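Side-chain contacts in putative cytoplasmic protein (PDB 4IQN), which is of unknown function, a single-chain Salmonella protein of the uncharacterised DUF5066 family: residues R36-R41 and T46-L51; T141-D144 and E148-I151; I126-D129 and A135-I138; A29-R34 and Y61-L66. All coordinates share one frame; numbering follows the deposited sequence.

Contact 3 (126-129 with 135-138) lies near the centre of the chain, contacts 1 and 4 at the surface, and contact 2 is partly buried, intermediate in depth. Contacts 2 and 3 both serve the four-stranded antiparallel sheet: contact 3 pairs its first two strands, and contact 2 closes the loop leading from the second to the third. Contact 1 is a hairpin of the smaller mixed sheet and touches contact 2. Contact 4 ties the helix that leads into that hairpin to a turn at residues 62-65. Isoleucines fill contact 3, threonines and charged groups dress contact 1, a ring and a carboxylate shape contact 2, and one long ion pair spans contact 4.

Contact 1 (R36-R41 and T46-L51); sequences RVRKYR and TETTEL
Arg36 reaches over the neighbouring strand to grip Thr48 and Glu50. Its NH1 forms a salt bridge to Glu50 OE2 (2.9 Å), meeting that oxygen from above the carboxylate, with the two planes 74° apart. NH2 donates to Thr48 OG1 at 3.2 Å, in the guanidinium plane, and NE adds a weak bond to the same hydroxyl. Bends at chi2 and chi3 fold the arginine back, laying one guanidinium face over the backbone carbonyl carbon of Thr49.

Backbone bonds set the hairpin. Val37 and Thr49 form an antiparallel hydrogen-bonded pair: Val37 N to Thr49 O is 3.0 Å, and Thr49 N to Val37 O 2.8 Å. Beyond the strands, Lys39 N donates to Glu47 O at 2.9 Å, while a water joins Glu47 O to Tyr40 N.

Apolar contacts complete the pairing. On the face that Val37 and Thr49 share, Val37 CG1 meets Thr49 CG2 at 3.8 Å; adjoining them, Lys39 CD crosses the same threonine, and Leu51 CD1 lies 4.1 Å from Val37 CB.

Two good bonds and a weak third, to Thr48 and Glu50, would restrict rotation of the Arg36 guanidinium; the nearby carboxylate would be expected to stabilise its positive charge, at a surface contact where Arg36 is only partly exposed.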
loop_
_atom_site.group_PDB
_atom_site.type_symbol
_atom_site.label_atom_id
_atom_site.label_comp_id
_atom_site.label_asym_id
_atom_site.label_seq_id
_atom_site.Cartn_x
_atom_site.Cartn_y
_atom_site.Cartn_z
ATOM N N ARG A 36 3.932 14.973 -0.475
ATOM C CA ARG A 36 2.847 14.831 0.484
ATOM C C ARG A 36 1.893 13.791 -0.093
ATOM O O ARG A 36 1.996 13.438 -1.273
ATOM C CB ARG A 36 2.123 16.169 0.664
ATOM C CG ARG A 36 3.016 17.286 1.205
ATOM C CD ARG A 36 3.160 17.290 2.714
ATOM N NE ARG A 36 1.871 17.574 3.331
ATOM C CZ ARG A 36 1.622 17.550 4.633
ATOM N NH1 ARG A 36 2.583 17.264 5.509
ATOM N NH2 ARG A 36 0.394 17.817 5.054
ATOM N N VAL A 37 0.962 13.295 0.714
ATOM C CA VAL A 37 -0.062 12.382 0.196
ATOM C C VAL A 37 -1.451 12.898 0.604
ATOM O O VAL A 37 -1.636 13.401 1.729
ATOM C CB VAL A 37 0.193 10.898 0.656
ATOM C CG1 VAL A 37 0.319 10.815 2.143
ATOM C CG2 VAL A 37 -0.898 9.953 0.117
ATOM N N ARG A 38 -2.430 12.789 -0.300
ATOM C CA ARG A 38 -3.825 13.030 0.102
ATOM C C ARG A 38 -4.211 12.210 1.336
ATOM O O ARG A 38 -3.806 11.049 1.462
ATOM C CB ARG A 38 -4.778 12.767 -1.065
ATOM C CG ARG A 38 -4.652 13.811 -2.164
ATOM C CD ARG A 38 -5.298 15.105 -1.749
ATOM N NE ARG A 38 -5.386 16.055 -2.871
ATOM C CZ ARG A 38 -6.350 16.040 -3.778
ATOM N NH1 ARG A 38 -7.321 15.130 -3.710
ATOM N NH2 ARG A 38 -6.351 16.945 -4.758
ATOM N N LYS A 39 -4.948 12.823 2.264
ATOM C CA LYS A 39 -5.383 12.157 3.494
ATOM C C LYS A 39 -6.570 11.218 3.263
ATOM O O LYS A 39 -6.691 10.192 3.949
ATOM C CB LYS A 39 -5.742 13.205 4.553
ATOM C CG LYS A 39 -6.244 12.732 5.910
ATOM C CD LYS A 39 -5.190 12.020 6.757
ATOM C CE LYS A 39 -5.721 11.560 8.126
ATOM N NZ LYS A 39 -5.737 12.633 9.142
ATOM N N TYR A 40 -7.432 11.556 2.311
ATOM C CA TYR A 40 -8.701 10.849 2.119
ATOM C C TYR A 40 -8.840 10.256 0.736
ATOM O O TYR A 40 -8.214 10.694 -0.229
ATOM C CB TYR A 40 -9.872 11.801 2.398
ATOM C CG TYR A 40 -9.883 12.326 3.821
ATOM C CD1 TYR A 40 -10.232 11.509 4.849
ATOM C CD2 TYR A 40 -9.511 13.657 4.127
ATOM C CE1 TYR A 40 -10.228 11.943 6.157
ATOM C CE2 TYR A 40 -9.519 14.108 5.446
ATOM C CZ TYR A 40 -9.880 13.229 6.450
ATOM O OH TYR A 40 -9.898 13.590 7.754
ATOM N N ARG A 41 -9.663 9.209 0.647
ATOM C CA ARG A 41 -9.954 8.606 -0.621
ATOM C C ARG A 41 -10.729 9.534 -1.580
ATOM O O ARG A 41 -10.557 9.499 -2.801
ATOM C CB ARG A 41 -10.757 7.332 -0.404
ATOM C CG ARG A 41 -10.757 6.542 -1.680
ATOM C CD ARG A 41 -10.487 5.087 -1.512
ATOM N NE ARG A 41 -9.891 4.711 -0.258
ATOM C CZ ARG A 41 -10.244 3.620 0.407
ATOM N NH1 ARG A 41 -11.168 2.801 -0.093
ATOM N NH2 ARG A 41 -9.688 3.359 1.566
ATOM N N THR A 46 -9.023 17.992 -0.711
ATOM C CA THR A 46 -7.612 18.301 -1.009
ATOM C C THR A 46 -6.671 18.224 0.213
ATOM O O THR A 46 -5.495 18.556 0.100
ATOM C CB THR A 46 -7.487 19.697 -1.638
ATOM O OG1 THR A 46 -7.937 20.645 -0.685
ATOM C CG2 THR A 46 -8.366 19.822 -2.881
ATOM N N GLU A 47 -7.176 17.819 1.379
ATOM C CA GLU A 47 -6.341 17.742 2.559
ATOM C C GLU A 47 -5.235 16.746 2.332
ATOM O O GLU A 47 -5.465 15.662 1.802
ATOM C CB GLU A 47 -7.142 17.409 3.813
ATOM C CG GLU A 47 -6.288 17.370 5.083
ATOM C CD GLU A 47 -7.104 17.206 6.365
ATOM O OE1 GLU A 47 -8.359 17.253 6.300
ATOM O OE2 GLU A 47 -6.481 17.029 7.445
ATOM N N THR A 48 -4.035 17.107 2.746
ATOM C CA THR A 48 -2.884 16.211 2.615
ATOM C C THR A 48 -2.279 15.932 3.980
ATOM O O THR A 48 -2.627 16.592 4.990
ATOM C CB THR A 48 -1.807 16.820 1.700
ATOM O OG1 THR A 48 -1.291 17.989 2.319
ATOM C CG2 THR A 48 -2.376 17.219 0.339
ATOM N N THR A 49 -1.387 14.943 4.009
ATOM C CA THR A 49 -0.690 14.549 5.210
ATOM C C THR A 49 0.692 14.018 4.811
ATOM O O THR A 49 1.055 14.069 3.623
ATOM C CB THR A 49 -1.524 13.495 5.972
ATOM O OG1 THR A 49 -0.961 13.299 7.264
ATOM C CG2 THR A 49 -1.606 12.136 5.197
ATOM N N GLU A 50 1.452 13.506 5.783
ATOM C CA GLU A 50 2.858 13.096 5.562
ATOM C C GLU A 50 2.976 11.704 4.958
ATOM O O GLU A 50 2.149 10.819 5.253
ATOM C CB GLU A 50 3.641 13.109 6.884
ATOM C CG GLU A 50 3.867 14.496 7.497
ATOM C CD GLU A 50 2.663 15.048 8.253
ATOM O OE1 GLU A 50 1.895 14.268 8.877
ATOM O OE2 GLU A 50 2.487 16.295 8.225
ATOM N N LEU A 51 4.008 11.515 4.138
ATOM C CA LEU A 51 4.365 10.183 3.658
ATOM C C LEU A 51 4.896 9.373 4.836
ATOM O O LEU A 51 5.394 9.957 5.825
ATOM C CB LEU A 51 5.448 10.233 2.576
ATOM C CG LEU A 51 4.998 10.265 1.144
ATOM C CD1 LEU A 51 4.224 11.552 0.865
ATOM C CD2 LEU A 51 6.177 10.159 0.224
HETATM O O HOH W 1 -7.596 14.197 1.005
#

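Contact 2 (T141-D144 and E148-I151)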
loop_
_atom_site.group_PDB
_atom_site.type_symbol
_atom_site.label_atom_id
_atom_site.label_comp_id
_atom_site.label_asym_id
_atom_site.label_seq_id
_atom_site.Cartn_x
_atom_site.Cartn_y
_atom_site.Cartn_z
ATOM N N THR A 141 -4.004 6.489 7.328
ATOM C CA THR A 141 -4.797 6.896 8.462
ATOM C C THR A 141 -3.907 7.758 9.326
ATOM O O THR A 141 -3.815 8.970 9.089
ATOM C CB THR A 141 -5.356 5.690 9.219
ATOM O OG1 THR A 141 -4.302 4.764 9.416
ATOM C CG2 THR A 141 -6.431 5.020 8.405
ATOM N N GLU A 142 -3.196 7.161 10.265
ATOM C CA GLU A 142 -2.364 7.924 11.201
ATOM C C GLU A 142 -1.028 7.218 11.244
ATOM O O GLU A 142 -0.982 5.982 11.188
ATOM C CB GLU A 142 -2.979 7.977 12.614
ATOM C CG GLU A 142 -4.362 8.605 12.723
ATOM C CD GLU A 142 -4.373 10.101 12.364
ATOM O OE1 GLU A 142 -3.320 10.761 12.542
ATOM O OE2 GLU A 142 -5.427 10.632 11.896
ATOM N N ARG A 143 0.048 7.992 11.298
ATOM C CA ARG A 143 1.377 7.416 11.481
ATOM C C ARG A 143 1.641 6.992 12.923
ATOM O O ARG A 143 1.161 7.586 13.877
ATOM C CB ARG A 143 2.444 8.390 11.010
ATOM C CG ARG A 143 2.264 8.739 9.550
ATOM C CD ARG A 143 3.513 9.300 8.890
ATOM N NE ARG A 143 4.078 10.405 9.638
ATOM C CZ ARG A 143 5.318 10.856 9.469
ATOM N NH1 ARG A 143 6.163 10.311 8.555
ATOM N NH2 ARG A 143 5.724 11.854 10.222
ATOM N N ASP A 144 2.427 5.939 13.068
ATOM C CA ASP A 144 2.778 5.408 14.340
ATOM C C ASP A 144 4.079 6.006 14.845
ATOM O O ASP A 144 4.577 6.976 14.294
ATOM C CB ASP A 144 2.863 3.863 14.234
ATOM C CG ASP A 144 4.001 3.377 13.350
ATOM O OD1 ASP A 144 4.968 4.149 13.002
ATOM O OD2 ASP A 144 3.915 2.190 12.979
ATOM N N GLU A 148 5.184 5.298 10.407
ATOM C CA GLU A 148 4.628 4.379 9.433
ATOM C C GLU A 148 3.114 4.333 9.486
ATOM O O GLU A 148 2.526 4.554 10.526
ATOM C CB GLU A 148 5.175 2.957 9.655
ATOM C CG GLU A 148 6.678 2.894 9.452
ATOM C CD GLU A 148 7.125 3.194 7.999
ATOM O OE1 GLU A 148 6.383 2.833 7.030
ATOM O OE2 GLU A 148 8.241 3.779 7.835
ATOM N N TYR A 149 2.513 4.011 8.347
ATOM C CA TYR A 149 1.100 3.700 8.253
ATOM C C TYR A 149 0.915 2.173 8.170
ATOM O O TYR A 149 1.831 1.447 7.801
ATOM C CB TYR A 149 0.487 4.290 7.009
ATOM C CG TYR A 149 0.426 5.788 6.990
ATOM C CD1 TYR A 149 -0.453 6.466 7.793
ATOM C CD2 TYR A 149 1.264 6.517 6.133
ATOM C CE1 TYR A 149 -0.526 7.868 7.723
ATOM C CE2 TYR A 149 1.225 7.898 6.096
ATOM C CZ TYR A 149 0.321 8.561 6.903
ATOM O OH TYR A 149 0.221 9.920 6.901
ATOM N N PRO A 150 -0.299 1.696 8.433
ATOM C CA PRO A 150 -0.509 0.238 8.261
ATOM C C PRO A 150 -0.501 -0.199 6.799
ATOM O O PRO A 150 -0.629 0.624 5.882
ATOM C CB PRO A 150 -1.902 0.005 8.842
ATOM C CG PRO A 150 -2.288 1.252 9.532
ATOM C CD PRO A 150 -1.509 2.367 8.911
ATOM N N ILE A 151 -0.363 -1.503 6.574
ATOM C CA ILE A 151 -0.583 -2.110 5.282
ATOM C C ILE A 151 -1.966 -2.768 5.271
ATOM O O ILE A 151 -2.385 -3.370 6.267
ATOM C CB ILE A 151 0.492 -3.176 5.023
ATOM C CG1 ILE A 151 1.860 -2.476 4.889
ATOM C CG2 ILE A 151 0.179 -4.039 3.797
ATOM C CD1 ILE A 151 2.004 -1.685 3.599
#
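Arg143 crosses the ring of Tyr149 with its aliphatic stem. At the root, CB lies 3.9 Å from Glu148 O, the oxygen that also receives a CA-H...O contact from Arg143 CA. The next atom, CG, sits over one face of the ring, 3.6 Å from its centroid and 24° off the normal, a CH-pi contact displaced toward CZ and the hydroxyl. CG is anti to the carbonyl carbon (chi1 -59°), which sets it above the ring; CD then passes Tyr149 CZ at 3.8 Å. A bend at chi3 turns the guanidinium, whose plane is 46° from that of the ring, and its NH1 forms a salt bridge with Glu53.

Beyond this CH-pi contact, Asp144 pins the returning arm of the loop. Its backbone N donates to Glu148 O (2.9 Å), and OD1 accepts from Glu148 N at 2.8 Å, from well above the carboxylate plane. The two bonds tie Asp144 to Glu148 across the three intervening residues. Thr141 OG1, bonded to Asp203, packs on Pro150 CD.

The loop connects strand 135-140 to strand 151-155. Helix 190-207 touches Thr141, Asp144 and Pro150, while Tyr149 rests on Ile138 and Ile140 of strand 135-140 and sends its hydroxyl to Glu50 O of the hairpin of contact 1.

Contact 3 (I126-D129 and A135-I138)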
loop_
_atom_site.group_PDB
_atom_site.type_symbol
_atom_site.label_atom_id
_atom_site.label_comp_id
_atom_site.label_asym_id
_atom_site.label_seq_id
_atom_site.Cartn_x
_atom_site.Cartn_y
_atom_site.Cartn_z
ATOM N N ILE A 126 -2.228 4.155 -0.891
ATOM C CA ILE A 126 -1.108 4.128 -1.805
ATOM C C ILE A 126 -0.930 2.696 -2.230
ATOM O O ILE A 126 -0.732 1.808 -1.366
ATOM C CB ILE A 126 0.197 4.654 -1.160
ATOM C CG1 ILE A 126 0.104 6.151 -0.807
ATOM C CG2 ILE A 126 1.378 4.436 -2.083
ATOM C CD1 ILE A 126 1.357 6.664 -0.103
ATOM N N ARG A 127 -0.950 2.453 -3.536
ATOM C CA ARG A 127 -0.811 1.078 -4.044
ATOM C C ARG A 127 0.638 0.665 -4.000
ATOM O O ARG A 127 1.519 1.418 -4.401
ATOM C CB ARG A 127 -1.319 0.986 -5.483
ATOM C CG ARG A 127 -1.391 -0.397 -6.120
ATOM C CD ARG A 127 -2.298 -1.325 -5.354
ATOM N NE ARG A 127 -2.835 -2.345 -6.241
ATOM C CZ ARG A 127 -2.300 -3.549 -6.448
ATOM N NH1 ARG A 127 -1.199 -3.959 -5.805
ATOM N NH2 ARG A 127 -2.912 -4.362 -7.283
ATOM N N ILE A 128 0.888 -0.542 -3.512
ATOM C CA ILE A 128 2.232 -1.159 -3.511
ATOM C C ILE A 128 2.195 -2.345 -4.476
ATOM O O ILE A 128 1.236 -3.123 -4.474
ATOM C CB ILE A 128 2.597 -1.659 -2.106
ATOM C CG1 ILE A 128 2.739 -0.496 -1.131
ATOM C CG2 ILE A 128 3.873 -2.546 -2.096
ATOM C CD1 ILE A 128 3.917 0.434 -1.378
ATOM N N ASP A 129 3.230 -2.480 -5.303
ATOM C CA ASP A 129 3.295 -3.538 -6.285
ATOM C C ASP A 129 3.760 -4.803 -5.558
ATOM O O ASP A 129 4.698 -4.762 -4.797
ATOM C CB ASP A 129 4.227 -3.153 -7.404
ATOM C CG ASP A 129 3.768 -1.861 -8.097
ATOM O OD1 ASP A 129 2.734 -1.931 -8.821
ATOM O OD2 ASP A 129 4.399 -0.796 -7.878
ATOM N N ALA A 135 -3.580 -7.663 -3.790
ATOM C CA ALA A 135 -3.266 -6.214 -3.812
ATOM C C ALA A 135 -2.772 -5.790 -2.440
ATOM O O ALA A 135 -3.308 -6.242 -1.405
ATOM C CB ALA A 135 -4.516 -5.399 -4.223
ATOM N N ILE A 136 -1.786 -4.879 -2.407
ATOM C CA ILE A 136 -1.202 -4.415 -1.185
ATOM C C ILE A 136 -1.329 -2.883 -1.218
ATOM O O ILE A 136 -1.092 -2.278 -2.285
ATOM C CB ILE A 136 0.315 -4.721 -1.132
ATOM C CG1 ILE A 136 0.659 -6.202 -1.378
ATOM C CG2 ILE A 136 0.960 -4.218 0.137
ATOM C CD1 ILE A 136 0.085 -7.109 -0.349
ATOM N N PHE A 137 -1.691 -2.276 -0.078
ATOM C CA PHE A 137 -1.866 -0.812 -0.013
ATOM C C PHE A 137 -1.271 -0.308 1.285
ATOM O O PHE A 137 -1.296 -0.973 2.318
ATOM C CB PHE A 137 -3.336 -0.394 -0.006
ATOM C CG PHE A 137 -4.187 -1.042 -1.038
ATOM C CD1 PHE A 137 -4.379 -0.469 -2.286
ATOM C CD2 PHE A 137 -4.846 -2.229 -0.764
ATOM C CE1 PHE A 137 -5.165 -1.067 -3.244
ATOM C CE2 PHE A 137 -5.647 -2.812 -1.696
ATOM C CZ PHE A 137 -5.809 -2.255 -2.947
ATOM N N ILE A 138 -0.728 0.894 1.243
ATOM C CA ILE A 138 -0.462 1.618 2.422
ATOM C C ILE A 138 -1.768 2.329 2.765
ATOM O O ILE A 138 -2.367 3.010 1.900
ATOM C CB ILE A 138 0.706 2.620 2.249
ATOM C CG1 ILE A 138 1.947 1.954 1.639
ATOM C CG2 ILE A 138 1.077 3.197 3.583
ATOM C CD1 ILE A 138 3.074 2.955 1.422
#
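Ile126 and Ile138 stand side by side and point the same way, their CB atoms 4.0 Å apart. They share one face of the sheet with Ile128 and Ile136, which cross at a slant: Ile128 CB meets Ile136 CG2 at 3.8 Å. The diagonal is filled as well, Ile128 CG1 touching Ile138 CG1 at 3.8 Å, with the CD1 atoms of both also in contact. In each isoleucine CG1 is anti to the carbonyl carbon, but chi2 is extended in Ile126 and Ile138 and bent in Ile128 and Ile136.

The opposite face carries Arg127 and Phe137. Arg127 has CG anti to the backbone N and bends at chi2 (60°), which swings CD against the ring at Phe137 CE1, 3.6 Å away; the guanidinium and ring planes are 59° apart. The methyl of Ala135 then lies over the centre of one guanidinium face. NH1 turns back to Ile128 O (2.9 Å), and NE forms a salt bridge with Glu95, so both NE and NH1 have partners.

Beneath these side chains, Ile126 and Ile138 exchange backbone bonds in an antiparallel hydrogen-bonded pair, Ile138 N to Ile126 O being 2.8 Å. Ile128 N donates to Ile136 O.

The hairpin of strands 124-128 and 135-140 forms one side of the antiparallel sheet. Strand 151-155 pairs on the far side of strand 135-140, its backbone bonded to Ala135 and Phe137. Leu166 and Tyr169 of helix 166-174 touch Ile128, and Tyr169 also touches Ile136.

Contact 4 (A29-R34 and Y61-L66)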
loop_
_atom_site.group_PDB
_atom_site.type_symbol
_atom_site.label_atom_id
_atom_site.label_comp_id
_atom_site.label_asym_id
_atom_site.label_seq_id
_atom_site.Cartn_x
_atom_site.Cartn_y
_atom_site.Cartn_z
ATOM N N ALA A 29 16.975 14.480 -2.328
ATOM C CA ALA A 29 16.443 14.967 -1.045
ATOM C C ALA A 29 15.404 16.062 -1.230
ATOM O O ALA A 29 14.368 16.066 -0.556
ATOM C CB ALA A 29 17.580 15.485 -0.175
ATOM N N GLU A 30 15.711 17.003 -2.123
ATOM C CA GLU A 30 14.822 18.135 -2.394
ATOM C C GLU A 30 13.469 17.656 -2.922
ATOM O O GLU A 30 12.435 18.052 -2.396
ATOM C CB GLU A 30 15.498 19.102 -3.377
ATOM C CG GLU A 30 14.908 20.483 -3.455
ATOM C CD GLU A 30 15.969 21.535 -3.835
ATOM O OE1 GLU A 30 17.144 21.158 -4.056
ATOM O OE2 GLU A 30 15.634 22.741 -3.911
ATOM N N GLU A 31 13.486 16.774 -3.931
ATOM C CA GLU A 31 12.262 16.205 -4.505
ATOM C C GLU A 31 11.455 15.448 -3.428
ATOM O O GLU A 31 10.222 15.581 -3.317
ATOM C CB GLU A 31 12.614 15.214 -5.613
ATOM C CG GLU A 31 13.245 15.826 -6.848
ATOM C CD GLU A 31 13.590 14.787 -7.917
ATOM O OE1 GLU A 31 12.907 14.763 -8.960
ATOM O OE2 GLU A 31 14.526 13.982 -7.734
ATOM N N ILE A 32 12.156 14.647 -2.636
ATOM C CA ILE A 32 11.510 13.853 -1.593
ATOM C C ILE A 32 10.885 14.763 -0.552
ATOM O O ILE A 32 9.788 14.505 -0.114
ATOM C CB ILE A 32 12.487 12.829 -0.995
ATOM C CG1 ILE A 32 12.804 11.808 -2.085
ATOM C CG2 ILE A 32 11.872 12.108 0.175
ATOM C CD1 ILE A 32 14.020 10.972 -1.824
ATOM N N SER A 33 11.545 15.870 -0.226
ATOM C CA SER A 33 11.025 16.834 0.759
ATOM C C SER A 33 9.710 17.483 0.397
ATOM O O SER A 33 8.964 17.873 1.289
ATOM C CB SER A 33 12.024 17.965 0.964
ATOM O OG SER A 33 13.084 17.489 1.734
ATOM N N ARG A 34 9.450 17.648 -0.898
ATOM C CA ARG A 34 8.213 18.276 -1.380
ATOM C C ARG A 34 7.004 17.328 -1.320
ATOM O O ARG A 34 5.852 17.774 -1.430
ATOM C CB ARG A 34 8.327 18.719 -2.855
ATOM C CG ARG A 34 9.543 19.527 -3.276
ATOM C CD ARG A 34 9.643 19.542 -4.811
ATOM N NE ARG A 34 8.526 20.247 -5.457
ATOM C CZ ARG A 34 7.524 19.709 -6.176
ATOM N NH1 ARG A 34 7.397 18.396 -6.368
ATOM N NH2 ARG A 34 6.606 20.517 -6.702
ATOM N N TYR A 61 16.572 5.983 -2.428
ATOM C CA TYR A 61 17.584 5.012 -2.794
ATOM C C TYR A 61 17.450 4.674 -4.289
ATOM O O TYR A 61 18.404 4.815 -5.067
ATOM C CB TYR A 61 17.535 3.763 -1.882
ATOM C CG TYR A 61 18.224 2.597 -2.541
ATOM C CD1 TYR A 61 19.540 2.714 -2.961
ATOM C CD2 TYR A 61 17.548 1.417 -2.808
ATOM C CE1 TYR A 61 20.169 1.687 -3.632
ATOM C CE2 TYR A 61 18.167 0.380 -3.485
ATOM C CZ TYR A 61 19.484 0.529 -3.879
ATOM O OH TYR A 61 20.120 -0.460 -4.541
ATOM N N ASP A 62 16.256 4.281 -4.705
ATOM C CA ASP A 62 16.031 3.873 -6.072
ATOM C C ASP A 62 14.539 3.814 -6.338
ATOM O O ASP A 62 13.847 2.882 -5.894
ATOM C CB ASP A 62 16.688 2.509 -6.290
ATOM C CG ASP A 62 16.522 1.977 -7.698
ATOM O OD1 ASP A 62 16.011 2.705 -8.605
ATOM O OD2 ASP A 62 16.914 0.790 -7.898
ATOM N N ARG A 63 14.047 4.776 -7.114
ATOM C CA ARG A 63 12.623 4.843 -7.402
ATOM C C ARG A 63 12.179 3.676 -8.279
ATOM O O ARG A 63 10.968 3.459 -8.445
ATOM C CB ARG A 63 12.262 6.183 -8.041
ATOM C CG ARG A 63 12.470 6.230 -9.516
ATOM C CD ARG A 63 12.322 7.647 -10.054
ATOM N NE ARG A 63 13.442 8.489 -9.664
ATOM C CZ ARG A 63 13.534 9.769 -9.998
ATOM N NH1 ARG A 63 12.579 10.333 -10.721
ATOM N NH2 ARG A 63 14.574 10.481 -9.623
ATOM N N ASP A 64 13.154 2.944 -8.833
ATOM C CA ASP A 64 12.900 1.852 -9.763
ATOM C C ASP A 64 13.390 0.488 -9.213
ATOM O O ASP A 64 13.625 -0.464 -9.969
ATOM C CB ASP A 64 13.576 2.167 -11.112
ATOM C CG ASP A 64 12.920 3.338 -11.849
ATOM O OD1 ASP A 64 11.670 3.470 -11.768
ATOM O OD2 ASP A 64 13.650 4.115 -12.538
ATOM N N LEU A 65 13.512 0.385 -7.898
ATOM C CA LEU A 65 14.017 -0.842 -7.270
ATOM C C LEU A 65 13.160 -2.043 -7.618
ATOM O O LEU A 65 11.968 -1.916 -7.883
ATOM C CB LEU A 65 14.157 -0.664 -5.757
ATOM C CG LEU A 65 12.878 -0.555 -4.962
ATOM C CD1 LEU A 65 12.436 -1.944 -4.485
ATOM C CD2 LEU A 65 13.092 0.347 -3.761
ATOM N N LEU A 66 13.825 -3.190 -7.668
ATOM C CA LEU A 66 13.231 -4.484 -7.946
ATOM C C LEU A 66 13.652 -5.403 -6.806
ATOM O O LEU A 66 14.832 -5.485 -6.480
ATOM C CB LEU A 66 13.748 -5.030 -9.292
ATOM C CG LEU A 66 13.285 -4.323 -10.564
ATOM C CD1 LEU A 66 13.962 -4.820 -11.837
ATOM C CD2 LEU A 66 11.774 -4.491 -10.686
#
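A long ion pair links the short helix 29-34 to a type I beta turn, Asp62 to Leu65, at the surface of the chain. Glu31 OE2 and Arg63 NH2 stand 4.0 Å apart, and they are the closest atoms of the two segments. The side chains meet at about a right angle, carboxylate and guanidinium planes 60° apart. At this separation the pair is a long salt bridge, with no hydrogen bond between the groups. Arg63 starts from CG wedged between backbone N and carbonyl carbon (chi1 84°), and a bend at chi3 turns its end toward the helix.

Each group has a stronger partner nearby. Glu31 OE2 accepts from Ser28 N just ahead of the helix, while Arg63 NE and NH2 donate to the carbonyls of Thr25 and Pro26, which fasten the guanidinium to the chain that leads into helix 29-34.

The turn itself is braced by an Asx turn: Asp62 OD1 accepts from Asp64 N at 2.9 Å, the donor coming from above the carboxylate plane, and Leu65 N closes onto Asp62 O at 3.2 Å. Within the helix, Ser33 N and Ser33 OG reach Ala29 O from opposite faces of its plane, the hydroxyl at 3.0 Å.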